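Local structure of gamma-glutamyltranspeptidase (Streptomyces lincolnensis, 6J3A) at residues Asp504-Val517 / Ala532-Ser546. The protein belongs to the gamma-glutamyltranspeptidase family of Ntn hydrolases, is an LmbA-like homologue and probably acts on gamma-glutamyl or similar amide bonds. Sequence-based numbering, arbitrary orientation.
Sequences DQQDQWQLHFFLAV and AIDAPNWHNDSFPGS
Gln508 uses its side-chain amide like a strand neighbour, gripping the backbone of Asn540 at both ends: Asn540 N donates to Gln508 OE1 (2.9 Å, 169° at the hydrogen), while Gln508 NE2 donates to Asn540 O in the carbonyl plane. Helix 506-517 of this Ntn-hydrolase fold is thus tied to strand 538-540, an outer strand of a small mixed sheet. Extended beyond CG (chi2 -170°), the Gln508 chain carries its amide to the strand, and a water links Gln508 OE1 to Asn540 ND2. One turn on, the His512 ring lies face to face on the six-membered ring of Trp538, centroids 3.7 Å apart and planes at 13°; Gln508 O sits over the opposite imidazole face. With an alanine in place of Trp538 the imidazole would lose its stacking partner and would probably be held less firmly on that face. His539, whose CB points toward the helix, offers one ring face to Gln505 CG. Where helix 506-517 meets the end of helix 529-534, the contact becomes apolar, Ala532 CB lying against Ala516 CB and Phe513 CD1. At the N-terminal end of segment 504-517, Asp504, also salt-bridged to Arg316, takes the backbone N-H of Ser546 on the syn lone pair of OD2, with Ser546 N and Asp504 OD2 2.9 Å apart.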
loop_
_atom_site.group_PDB
_atom_site.type_symbol
_atom_site.label_atom_id
_atom_site.label_comp_id
_atom_site.label_asym_id
_atom_site.label_seq_id
_atom_site.Cartn_x
_atom_site.Cartn_y
_atom_site.Cartn_z
ATOM N N ASP A 504 -20.967 14.736 6.982
ATOM C CA ASP A 504 -21.269 15.930 6.185
ATOM C C ASP A 504 -20.092 16.422 5.351
ATOM O O ASP A 504 -20.256 17.294 4.495
ATOM C CB ASP A 504 -21.786 17.056 7.084
ATOM C CG ASP A 504 -23.121 16.726 7.701
ATOM O OD1 ASP A 504 -24.018 16.233 6.984
ATOM O OD2 ASP A 504 -23.273 16.942 8.915
ATOM N N GLN A 505 -18.912 15.870 5.598
ATOM C CA GLN A 505 -17.746 16.148 4.767
ATOM C C GLN A 505 -17.635 15.249 3.521
ATOM O O GLN A 505 -16.887 15.596 2.605
ATOM C CB GLN A 505 -16.462 16.055 5.598
ATOM C CG GLN A 505 -16.376 17.051 6.752
ATOM C CD GLN A 505 -17.031 16.559 8.043
ATOM O OE1 GLN A 505 -16.459 15.756 8.775
ATOM N NE2 GLN A 505 -18.227 17.058 8.332
ATOM N N GLN A 506 -18.377 14.132 3.473
ATOM C CA GLN A 506 -18.249 13.126 2.396
ATOM C C GLN A 506 -18.261 13.705 0.981
ATOM O O GLN A 506 -17.319 13.490 0.216
ATOM C CB GLN A 506 -19.359 12.075 2.485
ATOM C CG GLN A 506 -19.176 11.037 3.573
ATOM C CD GLN A 506 -19.876 9.722 3.273
ATOM O OE1 GLN A 506 -20.366 9.047 4.186
ATOM N NE2 GLN A 506 -19.903 9.336 2.006
ATOM N N ASP A 507 -19.332 14.423 0.643
ATOM C CA ASP A 507 -19.448 15.054 -0.675
ATOM C C ASP A 507 -18.871 16.475 -0.751
ATOM O O ASP A 507 -19.130 17.189 -1.724
ATOM C CB ASP A 507 -20.904 15.063 -1.165
ATOM C CG ASP A 507 -21.295 13.792 -1.899
ATOM O OD1 ASP A 507 -20.423 13.093 -2.462
ATOM O OD2 ASP A 507 -22.512 13.510 -1.922
ATOM N N GLN A 508 -18.118 16.895 0.261
ATOM C CA GLN A 508 -17.237 18.053 0.122
ATOM C C GLN A 508 -15.873 17.530 -0.326
ATOM O O GLN A 508 -15.299 17.948 -1.344
ATOM C CB GLN A 508 -17.107 18.813 1.445
ATOM C CG GLN A 508 -18.428 19.199 2.095
ATOM C CD GLN A 508 -18.232 20.157 3.263
ATOM O OE1 GLN A 508 -17.614 21.219 3.109
ATOM N NE2 GLN A 508 -18.752 19.789 4.442
ATOM N N TRP A 509 -15.372 16.580 0.444
ATOM C CA TRP A 509 -14.074 15.992 0.189
ATOM C C TRP A 509 -14.024 15.343 -1.185
ATOM O O TRP A 509 -13.049 15.515 -1.913
ATOM C CB TRP A 509 -13.743 14.971 1.280
ATOM C CG TRP A 509 -13.388 15.572 2.620
ATOM C CD1 TRP A 509 -12.893 16.832 2.880
ATOM C CD2 TRP A 509 -13.448 14.902 3.878
ATOM N NE1 TRP A 509 -12.680 16.989 4.233
ATOM C CE2 TRP A 509 -12.999 15.816 4.866
ATOM C CE3 TRP A 509 -13.848 13.611 4.274
ATOM C CZ2 TRP A 509 -12.948 15.483 6.218
ATOM C CZ3 TRP A 509 -13.782 13.275 5.610
ATOM C CH2 TRP A 509 -13.342 14.211 6.572
ATOM N N GLN A 510 -15.086 14.624 -1.533
ATOM C CA GLN A 510 -15.189 13.994 -2.845
ATOM C C GLN A 510 -15.228 15.009 -3.978
ATOM O O GLN A 510 -14.606 14.782 -5.014
ATOM C CB GLN A 510 -16.417 13.088 -2.934
ATOM C CG GLN A 510 -16.198 11.717 -2.350
ATOM C CD GLN A 510 -17.474 10.913 -2.263
ATOM O OE1 GLN A 510 -18.320 11.145 -1.380
ATOM N NE2 GLN A 510 -17.624 9.950 -3.173
ATOM N N LEU A 511 -15.968 16.107 -3.796
ATOM C CA LEU A 511 -15.972 17.176 -4.795
ATOM C C LEU A 511 -14.560 17.705 -5.019
ATOM O O LEU A 511 -14.137 17.863 -6.160
ATOM C CB LEU A 511 -16.883 18.345 -4.418
ATOM C CG LEU A 511 -16.842 19.406 -5.542
ATOM C CD1 LEU A 511 -17.955 19.174 -6.546
ATOM C CD2 LEU A 511 -16.849 20.827 -5.010
ATOM N N HIS A 512 -13.836 17.966 -3.935
ATOM C CA HIS A 512 -12.471 18.493 -4.067
ATOM C C HIS A 512 -11.600 17.466 -4.799
ATOM O O HIS A 512 -10.904 17.797 -5.771
ATOM C CB HIS A 512 -11.872 18.885 -2.707
ATOM C CG HIS A 512 -12.810 19.670 -1.842
ATOM N ND1 HIS A 512 -13.793 20.476 -2.365
ATOM C CD2 HIS A 512 -12.936 19.751 -0.497
ATOM C CE1 HIS A 512 -14.478 21.026 -1.378
ATOM N NE2 HIS A 512 -13.977 20.601 -0.234
ATOM N N PHE A 513 -11.691 16.216 -4.363
ATOM C CA PHE A 513 -10.971 15.108 -4.994
ATOM C C PHE A 513 -11.254 14.976 -6.488
ATOM O O PHE A 513 -10.326 15.007 -7.298
ATOM C CB PHE A 513 -11.348 13.812 -4.295
ATOM C CG PHE A 513 -10.911 12.582 -5.013
ATOM C CD1 PHE A 513 -9.582 12.215 -5.022
ATOM C CD2 PHE A 513 -11.835 11.780 -5.663
ATOM C CE1 PHE A 513 -9.173 11.063 -5.672
ATOM C CE2 PHE A 513 -11.436 10.629 -6.315
ATOM C CZ PHE A 513 -10.102 10.268 -6.318
ATOM N N PHE A 514 -12.530 14.825 -6.838
ATOM C CA PHE A 514 -12.936 14.639 -8.232
ATOM C C PHE A 514 -12.480 15.771 -9.143
ATOM O O PHE A 514 -12.036 15.510 -10.259
ATOM C CB PHE A 514 -14.444 14.492 -8.355
ATOM C CG PHE A 514 -14.941 14.546 -9.776
ATOM C CD1 PHE A 514 -15.017 13.386 -10.541
ATOM C CD2 PHE A 514 -15.333 15.757 -10.343
ATOM C CE1 PHE A 514 -15.480 13.431 -11.840
ATOM C CE2 PHE A 514 -15.790 15.810 -11.644
ATOM C CZ PHE A 514 -15.866 14.645 -12.395
ATOM N N LEU A 515 -12.616 17.014 -8.688
ATOM C CA LEU A 515 -12.079 18.158 -9.449
ATOM C C LEU A 515 -10.551 18.090 -9.590
ATOM O O LEU A 515 -9.991 18.343 -10.668
ATOM C CB LEU A 515 -12.497 19.503 -8.830
ATOM C CG LEU A 515 -13.985 19.880 -8.916
ATOM C CD1 LEU A 515 -14.228 21.227 -8.256
ATOM C CD2 LEU A 515 -14.493 19.917 -10.344
ATOM N N ALA A 516 -9.873 17.740 -8.508
ATOM C CA ALA A 516 -8.432 17.553 -8.586
ATOM C C ALA A 516 -8.077 16.490 -9.629
ATOM O O ALA A 516 -7.211 16.730 -10.466
ATOM C CB ALA A 516 -7.862 17.205 -7.229
ATOM N N VAL A 517 -8.771 15.353 -9.621
ATOM C CA VAL A 517 -8.517 14.304 -10.622
ATOM C C VAL A 517 -8.649 14.846 -12.051
ATOM O O VAL A 517 -7.831 14.553 -12.912
ATOM C CB VAL A 517 -9.459 13.088 -10.467
ATOM C CG1 VAL A 517 -9.250 12.090 -11.606
ATOM C CG2 VAL A 517 -9.249 12.394 -9.126
ATOM N N ALA A 532 -4.131 13.510 -6.011
ATOM C CA ALA A 532 -5.399 14.162 -5.677
ATOM C C ALA A 532 -5.804 13.865 -4.233
ATOM O O ALA A 532 -6.223 14.760 -3.512
ATOM C CB ALA A 532 -6.496 13.737 -6.640
ATOM N N ILE A 533 -5.647 12.613 -3.810
ATOM C CA ILE A 533 -5.917 12.216 -2.428
ATOM C C ILE A 533 -4.977 12.883 -1.424
ATOM O O ILE A 533 -5.436 13.417 -0.418
ATOM C CB ILE A 533 -5.824 10.691 -2.263
ATOM C CG1 ILE A 533 -6.996 10.029 -3.005
ATOM C CG2 ILE A 533 -5.829 10.315 -0.785
ATOM C CD1 ILE A 533 -7.026 8.517 -2.967
ATOM N N ASP A 534 -3.669 12.791 -1.682
ATOM C CA ASP A 534 -2.635 13.481 -0.885
ATOM C C ASP A 534 -2.900 14.971 -0.778
ATOM O O ASP A 534 -2.650 15.556 0.270
ATOM C CB ASP A 534 -1.231 13.301 -1.485
ATOM C CG ASP A 534 -0.578 11.965 -1.125
ATOM O OD1 ASP A 534 -1.267 11.003 -0.709
ATOM O OD2 ASP A 534 0.658 11.882 -1.291
ATOM N N ALA A 535 -3.410 15.584 -1.847
ATOM C CA ALA A 535 -3.624 17.032 -1.871
ATOM C C ALA A 535 -4.295 17.533 -0.584
ATOM O O ALA A 535 -5.215 16.878 -0.063
ATOM C CB ALA A 535 -4.447 17.437 -3.081
ATOM N N PRO A 536 -3.830 18.687 -0.061
ATOM C CA PRO A 536 -4.524 19.325 1.046
ATOM C C PRO A 536 -6.007 19.452 0.754
ATOM O O PRO A 536 -6.389 19.937 -0.319
ATOM C CB PRO A 536 -3.862 20.706 1.136
ATOM C CG PRO A 536 -2.485 20.485 0.626
ATOM C CD PRO A 536 -2.630 19.449 -0.459
ATOM N N ASN A 537 -6.823 18.969 1.685
ATOM C CA ASN A 537 -8.276 18.993 1.552
ATOM C C ASN A 537 -8.840 19.874 2.669
ATOM O O ASN A 537 -8.110 20.279 3.583
ATOM C CB ASN A 537 -8.834 17.556 1.595
ATOM C CG ASN A 537 -10.107 17.375 0.768
ATOM O OD1 ASN A 537 -10.870 18.297 0.608
ATOM N ND2 ASN A 537 -10.325 16.176 0.245
ATOM N N TRP A 538 -10.126 20.204 2.554
ATOM C CA TRP A 538 -10.800 21.128 3.471
ATOM C C TRP A 538 -12.293 20.835 3.489
ATOM O O TRP A 538 -12.793 20.129 2.627
ATOM C CB TRP A 538 -10.580 22.585 3.024
ATOM C CG TRP A 538 -11.288 22.911 1.700
ATOM C CD1 TRP A 538 -12.517 23.498 1.541
ATOM C CD2 TRP A 538 -10.819 22.615 0.381
ATOM N NE1 TRP A 538 -12.832 23.597 0.205
ATOM C CE2 TRP A 538 -11.807 23.064 -0.529
ATOM C CE3 TRP A 538 -9.655 22.019 -0.126
ATOM C CZ2 TRP A 538 -11.668 22.932 -1.914
ATOM C CZ3 TRP A 538 -9.511 21.895 -1.513
ATOM C CH2 TRP A 538 -10.516 22.346 -2.387
ATOM N N HIS A 539 -12.997 21.417 4.454
ATOM C CA HIS A 539 -14.469 21.362 4.516
ATOM C C HIS A 539 -14.999 22.575 5.240
ATOM O O HIS A 539 -14.252 23.228 5.965
ATOM C CB HIS A 539 -14.951 20.103 5.242
ATOM C CG HIS A 539 -14.735 20.127 6.729
ATOM N ND1 HIS A 539 -15.759 20.322 7.631
ATOM C CD2 HIS A 539 -13.615 19.963 7.468
ATOM C CE1 HIS A 539 -15.274 20.275 8.858
ATOM N NE2 HIS A 539 -13.975 20.062 8.788
ATOM N N ASN A 540 -16.286 22.861 5.053
ATOM C CA ASN A 540 -16.994 23.844 5.886
ATOM C C ASN A 540 -18.062 23.176 6.751
ATOM O O ASN A 540 -18.461 22.038 6.484
ATOM C CB ASN A 540 -17.585 24.975 5.028
ATOM C CG ASN A 540 -18.893 24.599 4.353
ATOM O OD1 ASN A 540 -19.952 24.614 4.977
ATOM N ND2 ASN A 540 -18.830 24.309 3.061
ATOM N N ASP A 541 -18.510 23.901 7.778
ATOM C CA ASP A 541 -19.589 23.437 8.675
ATOM C C ASP A 541 -20.711 24.474 8.797
ATOM O O ASP A 541 -21.415 24.521 9.812
ATOM C CB ASP A 541 -19.047 23.117 10.079
ATOM C CG ASP A 541 -18.223 21.847 10.130
ATOM O OD1 ASP A 541 -18.673 20.783 9.638
ATOM O OD2 ASP A 541 -17.124 21.925 10.707
ATOM N N SER A 542 -20.899 25.280 7.754
ATOM C CA SER A 542 -21.898 26.354 7.772
ATOM C C SER A 542 -23.245 25.879 7.218
ATOM O O SER A 542 -23.732 26.357 6.203
ATOM C CB SER A 542 -21.378 27.583 7.025
ATOM O OG SER A 542 -22.216 28.693 7.259
ATOM N N PHE A 543 -23.841 24.945 7.946
ATOM C CA PHE A 543 -25.138 24.333 7.628
ATOM C C PHE A 543 -25.480 23.405 8.803
ATOM O O PHE A 543 -24.572 23.000 9.532
ATOM C CB PHE A 543 -25.050 23.521 6.332
ATOM C CG PHE A 543 -23.925 22.530 6.329
ATOM C CD1 PHE A 543 -24.056 21.311 6.997
ATOM C CD2 PHE A 543 -22.724 22.824 5.697
ATOM C CE1 PHE A 543 -23.013 20.406 7.032
ATOM C CE2 PHE A 543 -21.681 21.915 5.715
ATOM C CZ PHE A 543 -21.824 20.705 6.385
ATOM N N PRO A 544 -26.766 23.053 9.001
ATOM C CA PRO A 544 -27.098 22.126 10.098
ATOM C C PRO A 544 -26.578 20.707 9.859
ATOM O O PRO A 544 -26.890 20.098 8.825
ATOM C CB PRO A 544 -28.630 22.130 10.121
ATOM C CG PRO A 544 -29.037 22.625 8.786
ATOM C CD PRO A 544 -27.974 23.583 8.351
ATOM N N GLY A 545 -25.799 20.200 10.816
ATOM C CA GLY A 545 -25.203 18.876 10.707
ATOM C C GLY A 545 -26.251 17.776 10.707
ATOM O O GLY A 545 -27.336 17.946 11.272
ATOM N N SER A 546 -25.921 16.659 10.065
ATOM C CA SER A 546 -26.793 15.481 10.019
ATOM C C SER A 546 -26.919 14.709 11.355
ATOM O O SER A 546 -27.898 13.977 11.544
ATOM C CB SER A 546 -26.333 14.531 8.906
ATOM O OG SER A 546 -26.692 15.051 7.632
HETATM O O HOH W 1 -16.449 23.461 2.109
#